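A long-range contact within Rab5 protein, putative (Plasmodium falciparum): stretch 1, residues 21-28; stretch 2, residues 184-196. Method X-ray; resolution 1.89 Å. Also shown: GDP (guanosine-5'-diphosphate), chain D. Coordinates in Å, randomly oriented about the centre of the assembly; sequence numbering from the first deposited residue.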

ATOM      1  N   SER A  21      16.693   8.210   4.220  1.00 13.65           N
ATOM      2  CA  SER A  21      17.085   7.036   5.015  1.00 13.86           C
ATOM      3  C   SER A  21      17.616   7.518   6.361  1.00 13.77           C
ATOM      4  O   SER A  21      17.437   6.854   7.371  1.00 13.87           O
ATOM      5  CB  SER A  21      18.110   6.130   4.295  1.00 13.68           C
ATOM      6  OG  SER A  21      19.426   6.677   4.306  1.00 15.82           O
ATOM      7  N   SER A  22      18.247   8.696   6.353  1.00 13.81           N
ATOM      8  CA  SER A  22      18.800   9.312   7.559  1.00 14.24           C
ATOM      9  C   SER A  22      17.715   9.779   8.531  1.00 14.74           C
ATOM     10  O   SER A  22      17.838   9.594   9.747  1.00 14.15           O
ATOM     11  CB  SER A  22      19.752  10.443   7.201  1.00 14.02           C
ATOM     12  OG  SER A  22      20.826   9.955   6.402  1.00 14.39           O
ATOM     13  N   ILE A  23      16.639  10.366   7.999  1.00 15.07           N
ATOM     14  CA  ILE A  23      15.486  10.693   8.842  1.00 14.72           C
ATOM     15  C   ILE A  23      14.957   9.432   9.536  1.00 14.94           C
ATOM     16  O   ILE A  23      14.686   9.449  10.738  1.00 14.45           O
ATOM     17  CB  ILE A  23      14.369  11.411   8.028  1.00 15.20           C
ATOM     18  CG1 ILE A  23      14.846  12.791   7.585  1.00 15.04           C
ATOM     19  CG2 ILE A  23      13.044  11.519   8.842  1.00 15.39           C
ATOM     20  CD1 ILE A  23      13.957  13.431   6.490  1.00 14.35           C
ATOM     21  N   VAL A  24      14.801   8.338   8.786  1.00 14.49           N
ATOM     22  CA  VAL A  24      14.342   7.072   9.356  1.00 15.55           C
ATOM     23  C   VAL A  24      15.334   6.515  10.407  1.00 15.93           C
ATOM     24  O   VAL A  24      14.922   6.035  11.455  1.00 16.31           O
ATOM     25  CB  VAL A  24      14.046   6.012   8.254  1.00 14.74           C
ATOM     26  CG1 VAL A  24      13.918   4.568   8.841  1.00 15.75           C
ATOM     27  CG2 VAL A  24      12.807   6.402   7.456  1.00 15.44           C
ATOM     28  N   LEU A  25      16.631   6.572  10.118  1.00 16.43           N
ATOM     29  CA  LEU A  25      17.602   6.020  11.061  1.00 16.35           C
ATOM     30  C   LEU A  25      17.643   6.792  12.390  1.00 16.81           C
ATOM     31  O   LEU A  25      17.722   6.194  13.479  1.00 16.86           O
ATOM     32  CB  LEU A  25      18.990   5.961  10.430  1.00 16.49           C
ATOM     33  CG  LEU A  25      20.014   5.182  11.263  1.00 15.66           C
ATOM     34  CD1 LEU A  25      19.633   3.690  11.307  1.00 17.75           C
ATOM     35  CD2 LEU A  25      21.386   5.387  10.679  1.00 17.18           C
ATOM     36  N   ARG A  26      17.600   8.117  12.283  1.00 17.88           N
ATOM     37  CA  ARG A  26      17.611   9.023  13.428  1.00 18.50           C
ATOM     38  C   ARG A  26      16.316   8.823  14.204  1.00 18.93           C
ATOM     39  O   ARG A  26      16.338   8.668  15.421  1.00 19.09           O
ATOM     40  CB  ARG A  26      17.737  10.467  12.934  1.00 18.65           C
ATOM     41  CG  ARG A  26      17.787  11.535  13.999  1.00 21.12           C
ATOM     42  CD  ARG A  26      19.242  11.876  14.269  1.00 26.98           C
ATOM     43  NE  ARG A  26      19.702  11.222  15.459  1.00 29.05           N
ATOM     44  CZ  ARG A  26      20.920  11.342  15.968  1.00 29.03           C
ATOM     45  NH1 ARG A  26      21.855  12.082  15.369  1.00 30.39           N
ATOM     46  NH2 ARG A  26      21.188  10.704  17.082  1.00 28.79           N
ATOM     47  N   LEU A  27      15.197   8.776  13.482  1.00 19.02           N
ATOM     48  CA  LEU A  27      13.894   8.573  14.109  1.00 19.33           C
ATOM     49  C   LEU A  27      13.808   7.257  14.876  1.00 19.35           C
ATOM     50  O   LEU A  27      13.399   7.243  16.046  1.00 20.18           O
ATOM     51  CB  LEU A  27      12.761   8.677  13.080  1.00 18.10           C
ATOM     52  CG  LEU A  27      11.360   8.484  13.650  1.00 17.78           C
ATOM     53  CD1 LEU A  27      10.936   9.757  14.376  1.00 16.28           C
ATOM     54  CD2 LEU A  27      10.382   8.108  12.530  1.00 18.25           C
ATOM     55  N   THR A  28      14.221   6.163  14.241  1.00 20.01           N
ATOM     56  CA  THR A  28      13.961   4.837  14.786  1.00 20.04           C
ATOM     57  C   THR A  28      15.089   4.252  15.633  1.00 20.81           C
ATOM     58  O   THR A  28      14.846   3.391  16.494  1.00 19.49           O
ATOM     59  CB  THR A  28      13.544   3.857  13.680  1.00 20.08           C
ATOM     60  OG1 THR A  28      14.617   3.711  12.735  1.00 20.31           O
ATOM     61  CG2 THR A  28      12.293   4.402  12.964  1.00 21.47           C
ATOM     62  N   SER A 184      17.403  18.528  10.849  1.00 16.96           N
ATOM     63  CA  SER A 184      18.704  17.922  10.610  1.00 18.21           C
ATOM     64  C   SER A 184      18.686  16.489  11.129  1.00 17.71           C
ATOM     65  O   SER A 184      18.510  16.244  12.329  1.00 18.51           O
ATOM     66  CB  SER A 184      19.852  18.750  11.226  1.00 18.40           C
ATOM     67  OG  SER A 184      21.123  18.121  10.991  1.00 20.14           O
ATOM     68  N   ALA A 185      18.825  15.527  10.215  1.00 18.92           N
ATOM     69  CA  ALA A 185      19.063  14.128  10.607  1.00 19.09           C
ATOM     70  C   ALA A 185      20.403  14.003  11.324  1.00 19.41           C
ATOM     71  O   ALA A 185      20.555  13.181  12.219  1.00 20.03           O
ATOM     72  CB  ALA A 185      19.036  13.208   9.383  1.00 18.46           C
ATOM     73  N   LYS A 186      21.372  14.817  10.915  1.00 20.30           N
ATOM     74  CA  LYS A 186      22.716  14.806  11.527  1.00 20.69           C
ATOM     75  C   LYS A 186      22.682  15.150  13.025  1.00 21.23           C
ATOM     76  O   LYS A 186      23.202  14.397  13.850  1.00 20.75           O
ATOM     77  CB  LYS A 186      23.686  15.699  10.737  1.00 20.38           C
ATOM     78  CG  LYS A 186      25.177  15.574  11.173  1.00 21.02           C
ATOM     79  CD  LYS A 186      26.113  16.411  10.311  1.00 20.23           C
ATOM     80  CE  LYS A 186      27.524  16.506  10.931  1.00 22.58           C
ATOM     81  NZ  LYS A 186      28.441  17.162   9.941  1.00 26.06           N
ATOM     82  N   THR A 187      22.044  16.263  13.391  1.00 22.39           N
ATOM     83  CA  THR A 187      22.001  16.671  14.807  1.00 22.92           C
ATOM     84  C   THR A 187      20.776  16.121  15.539  1.00 23.36           C
ATOM     85  O   THR A 187      20.731  16.111  16.771  1.00 23.34           O
ATOM     86  CB  THR A 187      22.068  18.214  14.968  1.00 22.83           C
ATOM     87  OG1 THR A 187      20.882  18.817  14.422  1.00 22.62           O
ATOM     88  CG2 THR A 187      23.290  18.778  14.258  1.00 23.08           C
ATOM     89  N   GLY A 188      19.784  15.653  14.776  1.00 23.46           N
ATOM     90  CA  GLY A 188      18.509  15.202  15.355  1.00 23.16           C
ATOM     91  C   GLY A 188      17.441  16.292  15.459  1.00 22.93           C
ATOM     92  O   GLY A 188      16.313  16.033  15.892  1.00 23.81           O
ATOM     93  N   THR A 189      17.788  17.509  15.060  1.00 22.65           N
ATOM     94  CA  THR A 189      16.862  18.645  15.162  1.00 22.80           C
ATOM     95  C   THR A 189      15.526  18.419  14.429  1.00 21.60           C
ATOM     96  O   THR A 189      15.511  18.231  13.215  1.00 21.83           O
ATOM     97  CB  THR A 189      17.528  19.935  14.640  1.00 23.11           C
ATOM     98  OG1 THR A 189      18.686  20.215  15.443  1.00 25.01           O
ATOM     99  CG2 THR A 189      16.568  21.115  14.717  1.00 23.59           C
ATOM    100  N   ASN A 190      14.423  18.443  15.185  1.00 20.48           N
ATOM    101  CA  ASN A 190      13.046  18.444  14.626  1.00 19.35           C
ATOM    102  C   ASN A 190      12.622  17.158  13.907  1.00 18.87           C
ATOM    103  O   ASN A 190      11.566  17.112  13.270  1.00 17.29           O
ATOM    104  CB  ASN A 190      12.816  19.662  13.704  1.00 19.75           C
ATOM    105  CG  ASN A 190      12.462  20.936  14.473  1.00 19.64           C
ATOM    106  OD1 ASN A 190      12.068  20.888  15.636  1.00 21.45           O
ATOM    107  ND2 ASN A 190      12.586  22.069  13.814  1.00 18.78           N
ATOM    108  N   ILE A 191      13.438  16.114  14.024  1.00 18.02           N
ATOM    109  CA  ILE A 191      13.126  14.828  13.388  1.00 17.97           C
ATOM    110  C   ILE A 191      11.864  14.196  13.952  1.00 17.68           C
ATOM    111  O   ILE A 191      10.951  13.874  13.183  1.00 17.14           O
ATOM    112  CB  ILE A 191      14.334  13.848  13.420  1.00 18.38           C
ATOM    113  CG1 ILE A 191      15.529  14.458  12.672  1.00 17.17           C
ATOM    114  CG2 ILE A 191      13.948  12.444  12.870  1.00 19.02           C
ATOM    115  CD1 ILE A 191      15.326  14.683  11.145  1.00 15.23           C
ATOM    116  N   LYS A 192      11.797  14.038  15.279  1.00 17.75           N
ATOM    117  CA  LYS A 192      10.596  13.522  15.936  1.00 18.79           C
ATOM    118  C   LYS A 192       9.422  14.461  15.690  1.00 17.89           C
ATOM    119  O   LYS A 192       8.280  14.003  15.519  1.00 17.54           O
ATOM    120  CB  LYS A 192      10.799  13.333  17.453  1.00 19.18           C
ATOM    121  CG  LYS A 192      11.707  12.162  17.861  1.00 19.49           C
ATOM    122  CD  LYS A 192      11.673  12.064  19.402  1.00 21.40           C
ATOM    123  CE  LYS A 192      13.028  11.760  20.021  1.00 26.73           C
ATOM    124  NZ  LYS A 192      13.089  10.325  20.468  1.00 28.56           N
ATOM    125  N   ASN A 193       9.720  15.759  15.629  1.00 17.49           N
ATOM    126  CA  ASN A 193       8.695  16.795  15.444  1.00 17.71           C
ATOM    127  C   ASN A 193       7.970  16.671  14.092  1.00 17.27           C
ATOM    128  O   ASN A 193       6.815  17.059  13.963  1.00 16.17           O
ATOM    129  CB  ASN A 193       9.299  18.201  15.603  1.00 18.73           C
ATOM    130  CG  ASN A 193       9.526  18.607  17.073  1.00 23.26           C
ATOM    131  OD1 ASN A 193       8.846  18.144  17.982  1.00 27.22           O
ATOM    132  ND2 ASN A 193      10.467  19.520  17.289  1.00 28.67           N
ATOM    133  N   ILE A 194       8.639  16.106  13.084  1.00 16.68           N
ATOM    134  CA  ILE A 194       7.930  15.814  11.825  1.00 16.56           C
ATOM    135  C   ILE A 194       6.654  15.030  12.153  1.00 16.13           C
ATOM    136  O   ILE A 194       5.563  15.347  11.695  1.00 15.95           O
ATOM    137  CB  ILE A 194       8.784  14.943  10.854  1.00 16.32           C
ATOM    138  CG1 ILE A 194      10.021  15.696  10.359  1.00 15.93           C
ATOM    139  CG2 ILE A 194       7.914  14.428   9.683  1.00 17.81           C
ATOM    140  CD1 ILE A 194      11.069  14.783   9.633  1.00 16.92           C
ATOM    141  N   PHE A 195       6.807  13.991  12.955  1.00 16.32           N
ATOM    142  CA  PHE A 195       5.739  13.065  13.219  1.00 16.92           C
ATOM    143  C   PHE A 195       4.809  13.586  14.302  1.00 17.59           C
ATOM    144  O   PHE A 195       3.634  13.240  14.307  1.00 16.68           O
ATOM    145  CB  PHE A 195       6.335  11.694  13.539  1.00 17.07           C
ATOM    146  CG  PHE A 195       7.027  11.085  12.349  1.00 16.64           C
ATOM    147  CD1 PHE A 195       6.304  10.340  11.423  1.00 16.50           C
ATOM    148  CD2 PHE A 195       8.383  11.329  12.116  1.00 17.25           C
ATOM    149  CE1 PHE A 195       6.923   9.801  10.316  1.00 17.68           C
ATOM    150  CE2 PHE A 195       9.020  10.811  11.009  1.00 18.06           C
ATOM    151  CZ  PHE A 195       8.290  10.042  10.095  1.00 17.99           C
ATOM    152  N   TYR A 196       5.318  14.469  15.167  1.00 18.14           N
ATOM    153  CA  TYR A 196       4.458  15.130  16.167  1.00 19.36           C
ATOM    154  C   TYR A 196       3.419  15.981  15.451  1.00 19.31           C
ATOM    155  O   TYR A 196       2.224  15.913  15.775  1.00 19.13           O
ATOM    156  CB  TYR A 196       5.262  16.019  17.134  1.00 20.84           C
ATOM    157  CG  TYR A 196       6.203  15.270  18.073  1.00 23.04           C
ATOM    158  CD1 TYR A 196       6.119  13.891  18.237  1.00 24.61           C
ATOM    159  CD2 TYR A 196       7.160  15.960  18.817  1.00 25.18           C
ATOM    160  CE1 TYR A 196       6.990  13.209  19.094  1.00 25.57           C
ATOM    161  CE2 TYR A 196       8.030  15.292  19.669  1.00 26.20           C
ATOM    162  CZ  TYR A 196       7.938  13.921  19.800  1.00 24.55           C
ATOM    163  OH  TYR A 196       8.793  13.260  20.660  1.00 26.88           O
TER
HETATM  164  PB  GDP D 211      18.187   9.534   0.769  1.00 13.92           P
HETATM  165  O1B GDP D 211      17.657   8.350   1.512  1.00 13.89           O
HETATM  166  O2B GDP D 211      18.717   9.127  -0.587  1.00 15.06           O
HETATM  167  O3B GDP D 211      17.158  10.618   0.578  1.00 16.60           O
HETATM  168  O3A GDP D 211      19.389  10.243   1.597  1.00 14.52           O
HETATM  169  PA  GDP D 211      20.383   9.511   2.652  1.00 14.47           P
HETATM  170  O1A GDP D 211      21.041   8.302   2.006  1.00 14.84           O
HETATM  171  O2A GDP D 211      19.748   9.244   3.981  1.00 15.27           O
HETATM  172  O5' GDP D 211      21.507  10.647   2.833  1.00 16.04           O
HETATM  173  C5' GDP D 211      22.322  11.097   1.744  1.00 14.39           C
HETATM  174  C4' GDP D 211      23.587  11.735   2.331  1.00 16.00           C
HETATM  175  O4' GDP D 211      23.256  12.935   3.035  1.00 15.48           O
HETATM  176  C3' GDP D 211      24.351  10.863   3.323  1.00 17.14           C
HETATM  177  O3' GDP D 211      25.735  11.155   3.090  1.00 17.66           O
HETATM  178  C2' GDP D 211      23.951  11.394   4.702  1.00 17.31           C
HETATM  179  O2' GDP D 211      24.947  11.215   5.719  1.00 17.69           O
HETATM  180  C1' GDP D 211      23.746  12.867   4.382  1.00 18.64           C
HETATM  181  N9  GDP D 211      22.726  13.481   5.237  1.00 19.53           N
HETATM  182  C8  GDP D 211      21.465  13.036   5.428  1.00 19.32           C
HETATM  183  N7  GDP D 211      20.805  13.855   6.270  1.00 20.06           N
HETATM  184  C5  GDP D 211      21.654  14.851   6.611  1.00 19.98           C
HETATM  185  C6  GDP D 211      21.597  16.059   7.467  1.00 20.26           C
HETATM  186  O6  GDP D 211      20.541  16.341   8.083  1.00 19.45           O
HETATM  187  N1  GDP D 211      22.710  16.836   7.546  1.00 19.90           N
HETATM  188  C2  GDP D 211      23.859  16.558   6.876  1.00 20.87           C
HETATM  189  N2  GDP D 211      24.917  17.399   7.011  1.00 19.39           N
HETATM  190  N3  GDP D 211      23.993  15.449   6.082  1.00 20.29           N
HETATM  191  C4  GDP D 211      22.930  14.596   5.920  1.00 19.16           C

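This is a mainly apolar contact in which a helix packs nearly at right angles across the start of a second helix and the loop before it, while both stretches also grip the same GDP. The axes of helix 21-28 and helix 191-196 cross at -91° and approach to 9.8 Å, a separation that leaves room for interlocking aliphatic side chains.

Ile191 lies at the centre. Its CG2 sits 3.7 Å from Ile23 O and 4.0 Å from Leu27 CB, so this branched side chain fills the space beside successive turns of the first helix. Ile23 reaches further along the second helix, its CG2 lying 3.9 Å from Ile194 CD1. Leu27 leaves its backbone sideways, but its end comes nearer: CD2 meets Phe195 CE2 at 3.4 Å, and CD1 lies 4.1 Å from Lys192 CA. These hydrocarbon surfaces exclude water and need no polar partner.

Where the loop approaches, small residues suit the space. Ser22 CB and Ala185 CB touch at 3.6 Å, and the CA atoms of Ile23 and Ala185 are just 5.3 Å apart. Arg26 suits its place by being apolar along its stem and polar at its tip: CG packs 3.9 Å from Ile191 CG1 and CD 3.6 Å from Gly188 CA, while NH1 comes 3.1 Å from Lys186 O, a carbonyl near the guanidinium plane. Gly188 has phi/psi of 91/-2, where a CB would jam against the preceding carbonyl, and it opens the type II turn that ends at Ile191.

The nucleotide spans the two stretches. Ser22 donates to GDP O2A through both N (2.9 Å) and OG (2.7 Å), while Ser21 N bonds to GDP O1B at 2.9 Å, suiting the helix to an anionic diphosphate. From the loop, Ala185 N makes a weak hydrogen bond to GDP O6 at 2.9 Å.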